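Local coordinates for protein cellulose 1,4-beta-cellobiosidase (Thermobifida fusca, PDB 4JJJ) that probably hydrolyses the beta-1,4 linkages of cellulose to release cellobiose, this chain being the family 48 glycoside hydrolase domain of a longer secreted enzyme, at residues Y10-K14 with L59-Y63; Y55-L59 with F620-E625. The protein carries 1 engineered substitution. One frame throughout, in Å; residues are numbered along the deposited sequence.

Contact 1: Y10-K14 with L59-Y63. With ZN (zinc ion), chain P.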
loop_
_atom_site.group_PDB
_atom_site.type_symbol
_atom_site.label_atom_id
_atom_site.label_comp_id
_atom_site.label_asym_id
_atom_site.label_seq_id
_atom_site.Cartn_x
_atom_site.Cartn_y
_atom_site.Cartn_z
ATOM N N TYR A 10 13.313 -8.344 -17.113
ATOM C CA TYR A 10 12.127 -9.137 -17.174
ATOM C C TYR A 10 12.488 -10.617 -17.056
ATOM O O TYR A 10 11.889 -11.381 -16.303
ATOM C CB TYR A 10 11.365 -8.813 -18.447
ATOM C CG TYR A 10 10.132 -9.633 -18.660
ATOM C CD1 TYR A 10 10.224 -10.868 -19.288
ATOM C CD2 TYR A 10 8.878 -9.254 -18.169
ATOM C CE1 TYR A 10 9.111 -11.674 -19.448
ATOM C CE2 TYR A 10 7.794 -10.036 -18.302
ATOM C CZ TYR A 10 7.835 -11.272 -18.947
ATOM O OH TYR A 10 6.699 -12.039 -19.118
ATOM N N GLU A 11 13.438 -11.075 -17.904
ATOM C CA GLU A 11 13.838 -12.478 -17.903
ATOM C C GLU A 11 14.362 -12.954 -16.589
ATOM O O GLU A 11 14.021 -14.024 -16.134
ATOM C CB GLU A 11 14.830 -12.739 -19.072
ATOM C CG GLU A 11 15.022 -14.228 -19.409
ATOM C CD GLU A 11 15.907 -14.985 -18.425
ATOM O OE1 GLU A 11 16.756 -14.425 -17.697
ATOM O OE2 GLU A 11 15.720 -16.226 -18.404
ATOM N N LYS A 12 15.141 -12.143 -15.935
ATOM C CA LYS A 12 15.600 -12.470 -14.568
ATOM C C LYS A 12 14.469 -12.672 -13.546
ATOM O O LYS A 12 14.435 -13.568 -12.787
ATOM C CB LYS A 12 16.571 -11.395 -14.071
ATOM C CG LYS A 12 17.968 -11.372 -14.708
ATOM C CD LYS A 12 18.758 -10.124 -14.345
ATOM C CE LYS A 12 20.112 -9.965 -14.966
ATOM N NZ LYS A 12 20.800 -8.762 -14.518
ATOM N N ILE A 13 13.509 -11.752 -13.612
ATOM C CA ILE A 13 12.381 -11.766 -12.683
ATOM C C ILE A 13 11.585 -13.039 -12.921
ATOM O O ILE A 13 11.039 -13.693 -12.013
ATOM C CB ILE A 13 11.580 -10.466 -12.841
ATOM C CG1 ILE A 13 12.342 -9.264 -12.383
ATOM C CG2 ILE A 13 10.356 -10.594 -11.978
ATOM C CD1 ILE A 13 11.727 -7.982 -12.730
ATOM N N LYS A 14 11.416 -13.441 -14.193
ATOM C CA LYS A 14 10.532 -14.541 -14.551
ATOM C C LYS A 14 11.284 -15.909 -14.595
ATOM O O LYS A 14 10.585 -16.929 -14.811
ATOM C CB LYS A 14 9.871 -14.263 -15.917
ATOM C CG LYS A 14 9.001 -13.028 -15.947
ATOM C CD LYS A 14 7.766 -13.177 -15.083
ATOM C CE LYS A 14 6.882 -14.305 -15.445
ATOM N NZ LYS A 14 6.355 -14.262 -16.817
ATOM N N LEU A 59 4.529 -5.411 -14.813
ATOM C CA LEU A 59 5.579 -6.020 -15.566
ATOM C C LEU A 59 5.035 -6.712 -16.808
ATOM O O LEU A 59 5.629 -6.568 -17.897
ATOM C CB LEU A 59 6.225 -7.069 -14.689
ATOM C CG LEU A 59 7.471 -7.803 -15.256
ATOM C CD1 LEU A 59 8.676 -6.895 -15.279
ATOM C CD2 LEU A 59 7.746 -9.050 -14.455
ATOM N N GLU A 60 3.944 -7.446 -16.653
ATOM C CA GLU A 60 3.367 -8.108 -17.817
ATOM C C GLU A 60 2.711 -7.179 -18.786
ATOM O O GLU A 60 2.671 -7.503 -19.974
ATOM C CB GLU A 60 2.420 -9.259 -17.352
ATOM C CG GLU A 60 3.094 -10.342 -16.519
ATOM C CD GLU A 60 4.147 -11.159 -17.172
ATOM O OE1 GLU A 60 4.733 -10.722 -18.222
ATOM O OE2 GLU A 60 4.438 -12.216 -16.571
ATOM N N ALA A 61 2.270 -6.006 -18.313
ATOM C CA ALA A 61 1.682 -5.070 -19.286
ATOM C C ALA A 61 2.779 -4.528 -20.185
ATOM O O ALA A 61 2.624 -4.363 -21.424
ATOM C CB ALA A 61 0.929 -3.941 -18.538
ATOM N N TYR A 62 3.928 -4.167 -19.627
ATOM C CA TYR A 62 5.089 -3.733 -20.425
ATOM C C TYR A 62 5.588 -4.875 -21.297
ATOM O O TYR A 62 5.978 -4.629 -22.430
ATOM C CB TYR A 62 6.229 -3.182 -19.583
ATOM C CG TYR A 62 6.189 -1.659 -19.455
ATOM C CD1 TYR A 62 5.956 -1.057 -18.243
ATOM C CD2 TYR A 62 6.383 -0.901 -20.563
ATOM C CE1 TYR A 62 5.921 0.318 -18.116
ATOM C CE2 TYR A 62 6.321 0.493 -20.463
ATOM C CZ TYR A 62 6.119 1.105 -19.209
ATOM O OH TYR A 62 5.985 2.505 -19.022
ATOM N N TYR A 63 5.532 -6.097 -20.847
ATOM C CA TYR A 63 5.823 -7.209 -21.715
ATOM C C TYR A 63 4.898 -7.244 -22.922
ATOM O O TYR A 63 5.359 -7.448 -24.064
ATOM C CB TYR A 63 5.807 -8.544 -20.951
ATOM C CG TYR A 63 6.290 -9.724 -21.825
ATOM C CD1 TYR A 63 7.648 -9.871 -22.073
ATOM C CD2 TYR A 63 5.380 -10.527 -22.446
ATOM C CE1 TYR A 63 8.086 -10.930 -22.857
ATOM C CE2 TYR A 63 5.785 -11.600 -23.248
ATOM C CZ TYR A 63 7.132 -11.760 -23.437
ATOM O OH TYR A 63 7.655 -12.771 -24.307
HETATM ZN ZN ZN P . 16.887 -17.540 -17.622
#
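Tyr10 is the residue on which this crossing turns. Its t rotamer carries the ring out from the end of helix 2-14 and across the side of the 59-63 segment, so that a single side chain meets three partners. One ring face lies over Tyr63, also in t, in an offset stack with centroids 4.5 Å apart and planes at 14°. Tyr10 CD2 rests 3.5 Å from Leu59 CG, and Tyr10 OH donates a short hydrogen bond of 2.5 Å to Glu60 OE1, close to the ring plane. A tyrosine suits the place because it supplies both a flat apolar surface and a polar tip.

Lys14 folds back on itself, all four chi angles in m. This curl brings Lys14 NZ within 2.8 Å of Glu60 OE2 in a salt bridge, with a weak bond of 3.2 Å from Lys14 NZ to Tyr10 OH. Glu60, m at chi1 and chi2, thus spends one carboxylate oxygen on each partner. Ile13 CG2 touches Leu59 CD2 at 3.9 Å. Glu11 OE2 binds a zinc ion at 1.9 Å, shared with Asp15.

The segment axes pass 11.8 Å apart, their N-to-C directions at 134°, a gap that long side chains bridge. The contact packs N-terminal helix 2-14 against helix 50-67 of the (alpha/alpha)6 catalytic domain. Helix 620-637 packs against Ile13 and Leu59, while helix 71-83 meets Glu60 and Tyr63.

Contact 2: Y55-L59 with F620-E625. With BGC (beta-D-glucopyranose), chain B; BGC (beta-D-glucopyranose), chain C; GLC (alpha-D-glucopyranose), chain D.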
loop_
_atom_site.group_PDB
_atom_site.type_symbol
_atom_site.label_atom_id
_atom_site.label_comp_id
_atom_site.label_asym_id
_atom_site.label_seq_id
_atom_site.Cartn_x
_atom_site.Cartn_y
_atom_site.Cartn_z
ATOM N N TYR A 55 2.356 -4.823 -9.121
ATOM C CA TYR A 55 3.580 -4.725 -9.851
ATOM C C TYR A 55 3.771 -5.875 -10.870
ATOM O O TYR A 55 4.321 -5.667 -11.935
ATOM C CB TYR A 55 4.793 -4.618 -8.909
ATOM C CG TYR A 55 5.080 -3.224 -8.464
ATOM C CD1 TYR A 55 5.944 -2.407 -9.203
ATOM C CD2 TYR A 55 4.519 -2.697 -7.299
ATOM C CE1 TYR A 55 6.209 -1.135 -8.777
ATOM C CE2 TYR A 55 4.769 -1.356 -6.893
ATOM C CZ TYR A 55 5.614 -0.600 -7.596
ATOM O OH TYR A 55 5.947 0.679 -7.231
ATOM N N TYR A 56 3.252 -7.054 -10.543
ATOM C CA TYR A 56 3.280 -8.199 -11.449
ATOM C C TYR A 56 2.463 -7.856 -12.681
ATOM O O TYR A 56 2.903 -8.030 -13.818
ATOM C CB TYR A 56 2.769 -9.417 -10.725
ATOM C CG TYR A 56 2.695 -10.742 -11.471
ATOM C CD1 TYR A 56 3.381 -10.994 -12.662
ATOM C CD2 TYR A 56 1.857 -11.759 -10.942
ATOM C CE1 TYR A 56 3.242 -12.252 -13.307
ATOM C CE2 TYR A 56 1.706 -12.988 -11.573
ATOM C CZ TYR A 56 2.380 -13.147 -12.762
ATOM O OH TYR A 56 2.122 -14.376 -13.440
ATOM N N LEU A 57 1.318 -7.241 -12.478
ATOM C CA LEU A 57 0.485 -6.738 -13.612
ATOM C C LEU A 57 1.331 -5.792 -14.420
ATOM O O LEU A 57 1.363 -5.833 -15.676
ATOM C CB LEU A 57 -0.755 -6.067 -13.163
ATOM C CG LEU A 57 -1.734 -6.931 -12.410
ATOM C CD1 LEU A 57 -2.890 -6.086 -11.922
ATOM C CD2 LEU A 57 -2.273 -8.104 -13.283
ATOM N N TRP A 58 1.972 -4.798 -13.749
ATOM C CA TRP A 58 2.722 -3.775 -14.439
ATOM C C TRP A 58 3.809 -4.374 -15.337
ATOM O O TRP A 58 4.019 -3.970 -16.519
ATOM C CB TRP A 58 3.344 -2.771 -13.475
ATOM C CG TRP A 58 3.588 -1.418 -13.961
ATOM C CD1 TRP A 58 3.519 -0.887 -15.240
ATOM C CD2 TRP A 58 3.898 -0.302 -13.092
ATOM N NE1 TRP A 58 3.777 0.460 -15.208
ATOM C CE2 TRP A 58 4.038 0.843 -13.899
ATOM C CE3 TRP A 58 4.115 -0.215 -11.696
ATOM C CZ2 TRP A 58 4.353 2.111 -13.376
ATOM C CZ3 TRP A 58 4.426 1.065 -11.154
ATOM C CH2 TRP A 58 4.514 2.209 -11.993
ATOM N N LEU A 59 4.529 -5.411 -14.813
ATOM C CA LEU A 59 5.579 -6.020 -15.566
ATOM C C LEU A 59 5.035 -6.712 -16.808
ATOM O O LEU A 59 5.629 -6.568 -17.897
ATOM C CB LEU A 59 6.225 -7.069 -14.689
ATOM C CG LEU A 59 7.471 -7.803 -15.256
ATOM C CD1 LEU A 59 8.676 -6.895 -15.279
ATOM C CD2 LEU A 59 7.746 -9.050 -14.455
ATOM N N PHE A 620 10.512 -7.676 -4.981
ATOM C CA PHE A 620 9.748 -7.833 -6.261
ATOM C C PHE A 620 9.344 -6.501 -6.895
ATOM O O PHE A 620 9.591 -6.233 -8.075
ATOM C CB PHE A 620 8.572 -8.731 -6.069
ATOM C CG PHE A 620 7.815 -9.036 -7.347
ATOM C CD1 PHE A 620 8.339 -9.949 -8.288
ATOM C CD2 PHE A 620 6.623 -8.403 -7.691
ATOM C CE1 PHE A 620 7.691 -10.243 -9.474
ATOM C CE2 PHE A 620 5.988 -8.688 -8.891
ATOM C CZ PHE A 620 6.516 -9.604 -9.790
ATOM N N TRP A 621 8.724 -5.665 -6.100
ATOM C CA TRP A 621 8.207 -4.397 -6.586
ATOM C C TRP A 621 9.362 -3.585 -7.114
ATOM O O TRP A 621 9.214 -2.913 -8.100
ATOM C CB TRP A 621 7.411 -3.693 -5.543
ATOM C CG TRP A 621 8.131 -2.964 -4.401
ATOM C CD1 TRP A 621 8.263 -3.378 -3.134
ATOM C CD2 TRP A 621 8.827 -1.669 -4.444
ATOM N NE1 TRP A 621 8.922 -2.464 -2.390
ATOM C CE2 TRP A 621 9.251 -1.382 -3.154
ATOM C CE3 TRP A 621 8.999 -0.694 -5.441
ATOM C CZ2 TRP A 621 9.881 -0.216 -2.817
ATOM C CZ3 TRP A 621 9.605 0.456 -5.123
ATOM C CH2 TRP A 621 10.068 0.708 -3.801
ATOM N N ALA A 622 10.500 -3.587 -6.474
ATOM C CA ALA A 622 11.630 -2.744 -6.861
ATOM C C ALA A 622 12.199 -3.244 -8.192
ATOM O O ALA A 622 12.637 -2.474 -9.041
ATOM C CB ALA A 622 12.701 -2.722 -5.769
ATOM N N GLN A 623 12.340 -4.582 -8.303
ATOM C CA GLN A 623 12.880 -5.148 -9.531
ATOM C C GLN A 623 11.964 -4.861 -10.696
ATOM O O GLN A 623 12.435 -4.593 -11.808
ATOM C CB GLN A 623 13.156 -6.645 -9.360
ATOM C CG GLN A 623 14.164 -6.968 -8.226
ATOM C CD GLN A 623 15.503 -6.263 -8.463
ATOM O OE1 GLN A 623 16.116 -6.406 -9.539
ATOM N NE2 GLN A 623 15.968 -5.501 -7.519
ATOM N N VAL A 624 10.647 -4.922 -10.488
ATOM C CA VAL A 624 9.680 -4.515 -11.539
ATOM C C VAL A 624 9.817 -3.038 -11.807
ATOM O O VAL A 624 9.875 -2.583 -12.942
ATOM C CB VAL A 624 8.255 -4.924 -11.140
ATOM C CG1 VAL A 624 7.293 -4.325 -12.122
ATOM C CG2 VAL A 624 8.080 -6.429 -11.046
ATOM N N GLU A 625 9.950 -2.208 -10.769
ATOM C CA GLU A 625 10.060 -0.761 -10.925
ATOM C C GLU A 625 11.178 -0.459 -11.890
ATOM O O GLU A 625 11.064 0.292 -12.855
ATOM C CB GLU A 625 10.281 -0.080 -9.546
ATOM C CG GLU A 625 9.979 1.372 -9.588
ATOM C CD GLU A 625 8.570 1.687 -9.141
ATOM O OE1 GLU A 625 7.758 2.101 -9.951
ATOM O OE2 GLU A 625 8.193 1.480 -7.959
HETATM C C2 BGC B . 8.108 -1.798 1.347
HETATM C C3 BGC B . 6.774 -1.653 0.620
HETATM C C4 BGC B . 5.895 -0.571 1.314
HETATM C C5 BGC B . 6.686 0.731 1.595
HETATM C C6 BGC B . 5.861 1.684 2.427
HETATM C C1 BGC B . 8.804 -0.461 1.523
HETATM O O2 BGC B . 8.974 -2.638 0.596
HETATM O O3 BGC B . 6.141 -2.956 0.614
HETATM O O4 BGC B . 4.752 -0.312 0.474
HETATM O O5 BGC B . 7.901 0.379 2.268
HETATM O O6 BGC B . 5.471 1.085 3.648
HETATM C C2 BGC C . 12.017 2.156 3.737
HETATM C C3 BGC C . 10.864 1.162 3.669
HETATM C C4 BGC C . 10.845 0.444 2.303
HETATM C C5 BGC C . 12.210 -0.081 1.816
HETATM C C6 BGC C . 12.217 -0.476 0.338
HETATM C C1 BGC C . 13.311 1.522 3.287
HETATM O O1 BGC C . 14.327 2.578 3.319
HETATM O O2 BGC C . 12.054 2.576 5.142
HETATM O O3 BGC C . 9.611 1.818 3.893
HETATM O O4 BGC C . 9.950 -0.671 2.299
HETATM O O5 BGC C . 13.204 0.932 1.968
HETATM O O6 BGC C . 12.008 0.614 -0.523
HETATM C C1 GLC D . 13.545 1.126 3.249
HETATM C C2 GLC D . 12.345 1.764 3.823
HETATM C C3 GLC D . 11.130 0.803 3.745
HETATM C C4 GLC D . 10.897 0.342 2.302
HETATM C C5 GLC D . 12.236 -0.205 1.798
HETATM C C6 GLC D . 12.267 -0.621 0.357
HETATM O O1 GLC D . 13.726 0.048 4.079
HETATM O O2 GLC D . 12.570 1.971 5.286
HETATM O O3 GLC D . 9.972 1.384 4.321
HETATM O O4 GLC D . 9.949 -0.746 2.287
HETATM O O5 GLC D . 13.252 0.795 1.909
HETATM O O6 GLC D . 12.047 0.498 -0.428
#
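Helix segments 55-59 and 620-625 run nearly parallel, their axes 24° apart and 9.4 Å distant at closest approach. CA atoms pair at Tyr55 with Trp621 (5.7 Å) and Leu59 with Val624 (5.9 Å). Compact Val624 permits this closeness: Val624 CG1 lies 3.3 Å from Tyr55 O and 3.9 Å from Leu59 CB. Phe620 turns its ring edge toward Tyr56 N, and Phe620 CE2 lies 3.8 Å from Tyr56 CB. Trp621 CB sits over the Tyr55 ring, 3.7 Å from its centroid, in a CH-pi contact. Tyr55 OH reaches Glu625 OE2 through a very short hydrogen bond of 2.5 Å; a salt bridge from Glu625 OE1 to Lys507 balances the buried charge, and Trp420 NE1 also bonds to OE2. Trp621 NE1 donates to O2 of the chain B glucose at 3.0 Å, and Glu51, the predicted proton donor, lies beside the indole. The chemistry implies mostly apolar packing with one buried hydrogen bond, the Tyr55 ring covering Trp621 CB while that residue's indole reaches the glycan.

In the fold
Helix 50-67 serves both contacts, and Leu59 belongs to each, meeting Tyr10 and Ile13 in contact 1 and Val624 in contact 2. Ile13 also packs on Phe620 and Val624, so helices 2-14, 50-67 and 620-637 form one continuous cluster within the (alpha/alpha)6 barrel domain. Contact 2 is the deeper, its centre about 14 Å from the centre of the chain, against about 21 Å for contact 1; every touching residue is buried, and both helices begin beside the sugar site. Contact 1 has Lys14 and Tyr63 partly exposed and zinc beside it. In both, a tyrosine hydroxyl donates to a buried glutamate, but the lysine differs: Lys14 of the facing segment in contact 1, Lys507 of helix 499-516 in contact 2.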